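Aminotransferase AspB (Helicobacter pylori 26695, PDB 3EZS) probably acts as a class I/II aminotransferase, moving amino groups between amino acids and keto acids with pyridoxal 5'-phosphate as cofactor. Local coordinates at residues A[33-38]-A[283-288]; A[201-206]-A[306-311]. One frame throughout, in Å; residues are numbered along the deposited sequence.

Interaction 1. Residues A[33-38]-A[283-288]; sequences PQFETP and EFFRNI
The side chains of Phe35 and Phe285 pass alongside each other, pointing opposite ways, where the loop before helix 39-46 meets helix 280-299 in this fold type I aminotransferase. The loop carries the Pro-X-Phe-X-Thr-Pro run familiar in class I/II aminotransferases. Two side chains about one helical turn apart, Phe285 and Ile288, form the bumps on the helix side. The first enters a shallow hollow made by Phe35, the backbone of Glu36 and the ring of Pro38. Its CG stands anti to the carbonyl carbon (chi1 -62°), and the ring beyond lies nearly parallel to that of Phe35, planes 17° apart. With centroids 5.6 Å apart the two rings hardly face each other, a side-by-side fit rather than an offset stack. Phe35 CB approaches Phe285 CE1 to 3.8 Å. Glu36 O lies 3.7 Å from Phe285 CZ. Pro38 comes tip to tip against the rim, its CG 3.8 Å from Phe285 CE2. Ser234 touches both phenylalanines, and Asn53 of the second subunit donates to Phe35 O, which places this surface contact beside the dimer interface. Ile288 is the second bump, meeting Phe35 tip to tip, with CG2 3.8 Å from Phe35 CZ. Its CD1 makes a CH-pi contact over one face, 4.3 Å from the Phe35 ring centroid and 26° off the normal.

Interaction 2. Residues A[201-206]-A[306-311]; sequences ENTPPP and YPYSFY
Glu201 N donates to Pro307 O across two irregular loop segments (3.0 Å, 159° at the hydrogen), approaching from 43° above the carbonyl plane. The same oxygen takes a second bond from water 1, 2.8 Å from Pro307 O, which also accepts from Asn202 N and donates to Thr203 O; one water thus links two backbone groups of 201-206 to Pro307 O across the contact. Glu201 crosses Pro307 at about a right angle. Its CG is anti to the backbone N (chi1 -177°) and the chain is extended beyond, running past the proline so that OE1 lies 3.4 Å from Pro307 CB. Its carboxylate is held by Lys294 and Arg297, and Asn202 OD1 shares Lys294. Tyr308 packs into the bend of 201-206, against Thr203 and Pro205. Pro205 lies alongside it, running the other way, CB 3.7 Å from Tyr308 CD1. Thr203 O comes within 3.2 Å of Tyr308 CE1. Water 1 sits over one face of this ring, offset toward the rim. Ser309 OG then accepts from Tyr311 N in an ST turn and donates to Tyr308 O. In the two-domain manner of fold type I aminotransferases, the contact joins the loop after strand 189-193 of the seven-stranded mixed sheet to the one entering strand 311-315 of the small antiparallel sheet, with helix 280-299 touching Glu201 and Pro307, and helix 173-186 packed on Pro206.

Helix 280-299 connects the two contacts, whose centres lie about 15 Å apart. In interaction 1 it packs on 33-38; Arg286 then reaches interaction 2, where its NH1 bonds Tyr200 O and, weakly, Glu201 O at 3.2 Å. Arg286 also grips Glu283 side-on through NE and NH2 (Arg286 NH2 to Glu283 OE2 2.9 Å), a salt bridge that probably steadies the guanidinium. Tyr289 of the same helix is a second bridge, touching Pro33 and meeting the Phe310 ring. At the end of 306-311, Tyr311 touches Asn165 and Arg351, whose counterparts in related aminotransferases bind cofactor and substrate carboxylate, so this segment probably leads toward the active site.

Interaction 1. Residues A[33-38]-A[283-288]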
loop_
_atom_site.group_PDB
_atom_site.type_symbol
_atom_site.label_atom_id
_atom_site.label_comp_id
_atom_site.label_asym_id
_atom_site.label_seq_id
_atom_site.Cartn_x
_atom_site.Cartn_y
_atom_site.Cartn_z
ATOM N N PRO A 33 -13.496 -13.523 -9.714
ATOM C CA PRO A 33 -14.216 -13.432 -11.011
ATOM C C PRO A 33 -13.389 -13.795 -12.246
ATOM O O PRO A 33 -12.219 -13.428 -12.351
ATOM C CB PRO A 33 -14.667 -11.972 -11.072
ATOM N N GLN A 34 -14.011 -14.514 -13.169
ATOM C CA GLN A 34 -13.328 -15.005 -14.370
ATOM C C GLN A 34 -13.839 -14.324 -15.649
ATOM O O GLN A 34 -14.206 -15.004 -16.613
ATOM C CB GLN A 34 -13.539 -16.527 -14.467
ATOM C CG GLN A 34 -13.083 -17.324 -13.221
ATOM C CD GLN A 34 -11.588 -17.197 -12.931
ATOM O OE1 GLN A 34 -10.755 -17.638 -13.723
ATOM N NE2 GLN A 34 -11.249 -16.615 -11.779
ATOM N N PHE A 35 -13.864 -12.992 -15.649
ATOM C CA PHE A 35 -14.386 -12.224 -16.775
ATOM C C PHE A 35 -13.375 -11.177 -17.198
ATOM O O PHE A 35 -12.509 -10.795 -16.425
ATOM C CB PHE A 35 -15.688 -11.526 -16.384
ATOM C CG PHE A 35 -16.708 -12.443 -15.783
ATOM C CD1 PHE A 35 -17.194 -13.523 -16.509
ATOM C CD2 PHE A 35 -17.198 -12.228 -14.511
ATOM C CE1 PHE A 35 -18.135 -14.386 -15.964
ATOM C CE2 PHE A 35 -18.145 -13.088 -13.963
ATOM C CZ PHE A 35 -18.609 -14.168 -14.693
ATOM N N GLU A 36 -13.494 -10.717 -18.430
ATOM C CA GLU A 36 -12.611 -9.695 -18.952
ATOM C C GLU A 36 -12.989 -8.343 -18.372
ATOM O O GLU A 36 -14.139 -8.099 -17.994
ATOM C CB GLU A 36 -12.696 -9.640 -20.473
ATOM C CG GLU A 36 -12.241 -10.888 -21.193
ATOM C CD GLU A 36 -10.759 -11.222 -21.000
ATOM O OE1 GLU A 36 -9.924 -10.299 -20.838
ATOM O OE2 GLU A 36 -10.431 -12.428 -21.039
ATOM N N THR A 37 -12.003 -7.472 -18.250
ATOM C CA THR A 37 -12.259 -6.116 -17.780
ATOM C C THR A 37 -12.930 -5.354 -18.933
ATOM O O THR A 37 -12.482 -5.469 -20.073
ATOM C CB THR A 37 -10.953 -5.433 -17.350
ATOM O OG1 THR A 37 -10.451 -6.105 -16.187
ATOM C CG2 THR A 37 -11.200 -3.937 -17.038
ATOM N N PRO A 38 -14.034 -4.638 -18.663
ATOM C CA PRO A 38 -14.702 -3.906 -19.745
ATOM C C PRO A 38 -13.771 -2.997 -20.538
ATOM O O PRO A 38 -12.933 -2.296 -19.957
ATOM C CB PRO A 38 -15.759 -3.086 -19.008
ATOM C CG PRO A 38 -16.084 -3.952 -17.822
ATOM C CD PRO A 38 -14.776 -4.522 -17.398
ATOM N N GLU A 283 -24.031 -3.922 -13.709
ATOM C CA GLU A 283 -25.267 -4.662 -13.868
ATOM C C GLU A 283 -25.055 -5.918 -14.739
ATOM O O GLU A 283 -25.600 -6.991 -14.447
ATOM C CB GLU A 283 -26.320 -3.722 -14.484
ATOM C CG GLU A 283 -27.667 -4.361 -14.816
ATOM C CD GLU A 283 -28.375 -4.925 -13.594
ATOM O OE1 GLU A 283 -28.096 -4.468 -12.464
ATOM O OE2 GLU A 283 -29.229 -5.814 -13.779
ATOM N N PHE A 284 -24.274 -5.785 -15.807
ATOM C CA PHE A 284 -23.981 -6.919 -16.698
ATOM C C PHE A 284 -23.373 -8.086 -15.903
ATOM O O PHE A 284 -23.781 -9.242 -16.066
ATOM C CB PHE A 284 -23.043 -6.489 -17.825
ATOM C CG PHE A 284 -22.567 -7.624 -18.702
ATOM C CD1 PHE A 284 -23.292 -8.008 -19.820
ATOM C CD2 PHE A 284 -21.384 -8.294 -18.413
ATOM C CE1 PHE A 284 -22.861 -9.043 -20.627
ATOM C CE2 PHE A 284 -20.931 -9.340 -19.225
ATOM C CZ PHE A 284 -21.675 -9.716 -20.335
ATOM N N PHE A 285 -22.419 -7.782 -15.026
ATOM C CA PHE A 285 -21.807 -8.830 -14.212
ATOM C C PHE A 285 -22.750 -9.332 -13.116
ATOM O O PHE A 285 -22.838 -10.539 -12.885
ATOM C CB PHE A 285 -20.472 -8.379 -13.625
ATOM C CG PHE A 285 -19.437 -8.043 -14.661
ATOM C CD1 PHE A 285 -19.074 -8.980 -15.641
ATOM C CD2 PHE A 285 -18.789 -6.809 -14.638
ATOM C CE1 PHE A 285 -18.120 -8.670 -16.606
ATOM C CE2 PHE A 285 -17.834 -6.492 -15.598
ATOM C CZ PHE A 285 -17.492 -7.430 -16.580
ATOM N N ARG A 286 -23.468 -8.419 -12.465
ATOM C CA ARG A 286 -24.407 -8.788 -11.394
ATOM C C ARG A 286 -25.436 -9.787 -11.901
ATOM O O ARG A 286 -25.804 -10.721 -11.202
ATOM C CB ARG A 286 -25.151 -7.571 -10.853
ATOM C CG ARG A 286 -25.955 -7.892 -9.574
ATOM C CD ARG A 286 -26.947 -6.808 -9.184
ATOM N NE ARG A 286 -28.017 -6.645 -10.180
ATOM C CZ ARG A 286 -29.043 -7.492 -10.366
ATOM N NH1 ARG A 286 -29.175 -8.601 -9.652
ATOM N NH2 ARG A 286 -29.949 -7.245 -11.308
ATOM N N ASN A 287 -25.918 -9.564 -13.111
ATOM C CA ASN A 287 -26.893 -10.457 -13.677
ATOM C C ASN A 287 -26.370 -11.892 -13.803
ATOM O O ASN A 287 -27.119 -12.819 -13.595
ATOM C CB ASN A 287 -27.352 -9.967 -15.033
ATOM C CG ASN A 287 -28.504 -10.756 -15.533
ATOM O OD1 ASN A 287 -28.365 -11.524 -16.478
ATOM N ND2 ASN A 287 -29.638 -10.656 -14.837
ATOM N N ILE A 288 -25.088 -12.051 -14.123
ATOM C CA ILE A 288 -24.483 -13.376 -14.224
ATOM C C ILE A 288 -24.455 -14.019 -12.838
ATOM O O ILE A 288 -24.846 -15.170 -12.681
ATOM C CB ILE A 288 -23.047 -13.343 -14.797
ATOM C CG1 ILE A 288 -23.031 -12.863 -16.250
ATOM C CG2 ILE A 288 -22.412 -14.737 -14.770
ATOM C CD1 ILE A 288 -21.595 -12.605 -16.756
#

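Interaction 2. Residues A[201-206]-A[306-311]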
loop_
_atom_site.group_PDB
_atom_site.type_symbol
_atom_site.label_atom_id
_atom_site.label_comp_id
_atom_site.label_asym_id
_atom_site.label_seq_id
_atom_site.Cartn_x
_atom_site.Cartn_y
_atom_site.Cartn_z
ATOM N N GLU A 201 -28.892 -10.802 -6.099
ATOM C CA GLU A 201 -29.768 -11.444 -7.062
ATOM C C GLU A 201 -31.050 -10.697 -7.353
ATOM O O GLU A 201 -31.437 -10.576 -8.506
ATOM C CB GLU A 201 -30.102 -12.840 -6.521
ATOM C CG GLU A 201 -30.948 -13.709 -7.415
ATOM C CD GLU A 201 -31.425 -14.949 -6.698
ATOM O OE1 GLU A 201 -30.728 -15.417 -5.775
ATOM O OE2 GLU A 201 -32.497 -15.455 -7.064
ATOM N N ASN A 202 -31.734 -10.247 -6.304
ATOM C CA ASN A 202 -33.015 -9.561 -6.458
ATOM C C ASN A 202 -32.929 -8.137 -5.886
ATOM O O ASN A 202 -32.554 -7.191 -6.578
ATOM C CB ASN A 202 -34.142 -10.365 -5.745
ATOM C CG ASN A 202 -34.248 -11.808 -6.216
ATOM O OD1 ASN A 202 -34.097 -12.104 -7.398
ATOM N ND2 ASN A 202 -34.541 -12.715 -5.281
ATOM N N THR A 203 -33.219 -8.013 -4.598
ATOM C CA THR A 203 -33.259 -6.737 -3.938
ATOM C C THR A 203 -31.844 -6.357 -3.458
ATOM O O THR A 203 -31.110 -7.207 -2.925
ATOM C CB THR A 203 -34.344 -6.748 -2.813
ATOM O OG1 THR A 203 -34.247 -5.548 -2.030
ATOM C CG2 THR A 203 -34.210 -7.973 -1.905
ATOM N N PRO A 204 -31.435 -5.097 -3.682
ATOM C CA PRO A 204 -30.084 -4.753 -3.266
ATOM C C PRO A 204 -29.931 -4.737 -1.746
ATOM O O PRO A 204 -30.845 -4.332 -1.059
ATOM C CB PRO A 204 -29.871 -3.341 -3.839
ATOM C CG PRO A 204 -31.026 -3.088 -4.755
ATOM C CD PRO A 204 -32.134 -3.959 -4.306
ATOM N N PRO A 205 -28.792 -5.202 -1.221
ATOM C CA PRO A 205 -28.613 -5.173 0.234
ATOM C C PRO A 205 -28.406 -3.747 0.779
ATOM O O PRO A 205 -27.881 -2.877 0.087
ATOM C CB PRO A 205 -27.345 -5.992 0.438
ATOM C CG PRO A 205 -26.566 -5.759 -0.821
ATOM C CD PRO A 205 -27.615 -5.781 -1.901
ATOM N N PRO A 206 -28.817 -3.498 2.025
ATOM C CA PRO A 206 -28.632 -2.155 2.540
ATOM C C PRO A 206 -27.228 -1.877 3.078
ATOM O O PRO A 206 -26.542 -2.793 3.567
ATOM C CB PRO A 206 -29.641 -2.089 3.670
ATOM C CG PRO A 206 -29.788 -3.505 4.144
ATOM C CD PRO A 206 -29.469 -4.395 2.992
ATOM N N TYR A 306 -28.726 -17.682 0.293
ATOM C CA TYR A 306 -29.169 -16.291 0.385
ATOM C C TYR A 306 -28.955 -15.605 -0.962
ATOM O O TYR A 306 -27.973 -15.890 -1.643
ATOM C CB TYR A 306 -28.403 -15.541 1.481
ATOM C CG TYR A 306 -28.681 -16.042 2.897
ATOM C CD1 TYR A 306 -29.945 -15.908 3.475
ATOM C CD2 TYR A 306 -27.666 -16.607 3.667
ATOM C CE1 TYR A 306 -30.186 -16.357 4.766
ATOM C CE2 TYR A 306 -27.893 -17.047 4.952
ATOM C CZ TYR A 306 -29.145 -16.924 5.494
ATOM O OH TYR A 306 -29.341 -17.371 6.760
ATOM N N PRO A 307 -29.855 -14.689 -1.361
ATOM C CA PRO A 307 -29.714 -14.003 -2.660
ATOM C C PRO A 307 -28.692 -12.839 -2.702
ATOM O O PRO A 307 -28.961 -11.789 -3.297
ATOM C CB PRO A 307 -31.144 -13.517 -2.941
ATOM C CG PRO A 307 -31.711 -13.238 -1.576
ATOM C CD PRO A 307 -31.050 -14.233 -0.623
ATOM N N TYR A 308 -27.515 -13.057 -2.111
ATOM C CA TYR A 308 -26.465 -12.057 -2.013
ATOM C C TYR A 308 -25.130 -12.818 -2.057
ATOM O O TYR A 308 -25.058 -14.000 -1.667
ATOM C CB TYR A 308 -26.561 -11.238 -0.691
ATOM C CG TYR A 308 -27.921 -10.655 -0.396
ATOM C CD1 TYR A 308 -28.270 -9.386 -0.850
ATOM C CD2 TYR A 308 -28.866 -11.371 0.349
ATOM C CE1 TYR A 308 -29.542 -8.847 -0.601
ATOM C CE2 TYR A 308 -30.146 -10.829 0.633
ATOM C CZ TYR A 308 -30.470 -9.570 0.149
ATOM O OH TYR A 308 -31.713 -9.024 0.397
ATOM N N SER A 309 -24.086 -12.106 -2.489
ATOM C CA SER A 309 -22.725 -12.628 -2.672
ATOM C C SER A 309 -22.790 -13.593 -3.856
ATOM O O SER A 309 -23.833 -13.730 -4.465
ATOM C CB SER A 309 -22.162 -13.325 -1.411
ATOM O OG SER A 309 -22.462 -14.729 -1.360
ATOM N N PHE A 310 -21.672 -14.218 -4.197
ATOM C CA PHE A 310 -21.664 -15.246 -5.227
ATOM C C PHE A 310 -21.242 -16.624 -4.661
ATOM O O PHE A 310 -20.775 -17.507 -5.404
ATOM C CB PHE A 310 -20.842 -14.822 -6.460
ATOM C CG PHE A 310 -19.427 -14.345 -6.180
ATOM C CD1 PHE A 310 -18.524 -15.102 -5.461
ATOM C CD2 PHE A 310 -18.969 -13.173 -6.770
ATOM C CE1 PHE A 310 -17.223 -14.669 -5.267
ATOM C CE2 PHE A 310 -17.664 -12.744 -6.582
ATOM C CZ PHE A 310 -16.797 -13.497 -5.829
ATOM N N TYR A 311 -21.439 -16.816 -3.351
ATOM C CA TYR A 311 -21.094 -18.070 -2.690
ATOM C C TYR A 311 -22.290 -18.980 -2.413
ATOM O O TYR A 311 -23.445 -18.531 -2.389
ATOM C CB TYR A 311 -20.378 -17.824 -1.355
ATOM C CG TYR A 311 -19.133 -16.987 -1.485
ATOM C CD1 TYR A 311 -18.007 -17.484 -2.129
ATOM C CD2 TYR A 311 -19.089 -15.690 -0.989
ATOM C CE1 TYR A 311 -16.867 -16.702 -2.276
ATOM C CE2 TYR A 311 -17.954 -14.907 -1.130
ATOM C CZ TYR A 311 -16.854 -15.417 -1.791
ATOM O OH TYR A 311 -15.720 -14.639 -1.941
HETATM O O HOH W 1 -31.010 -9.957 -3.480
#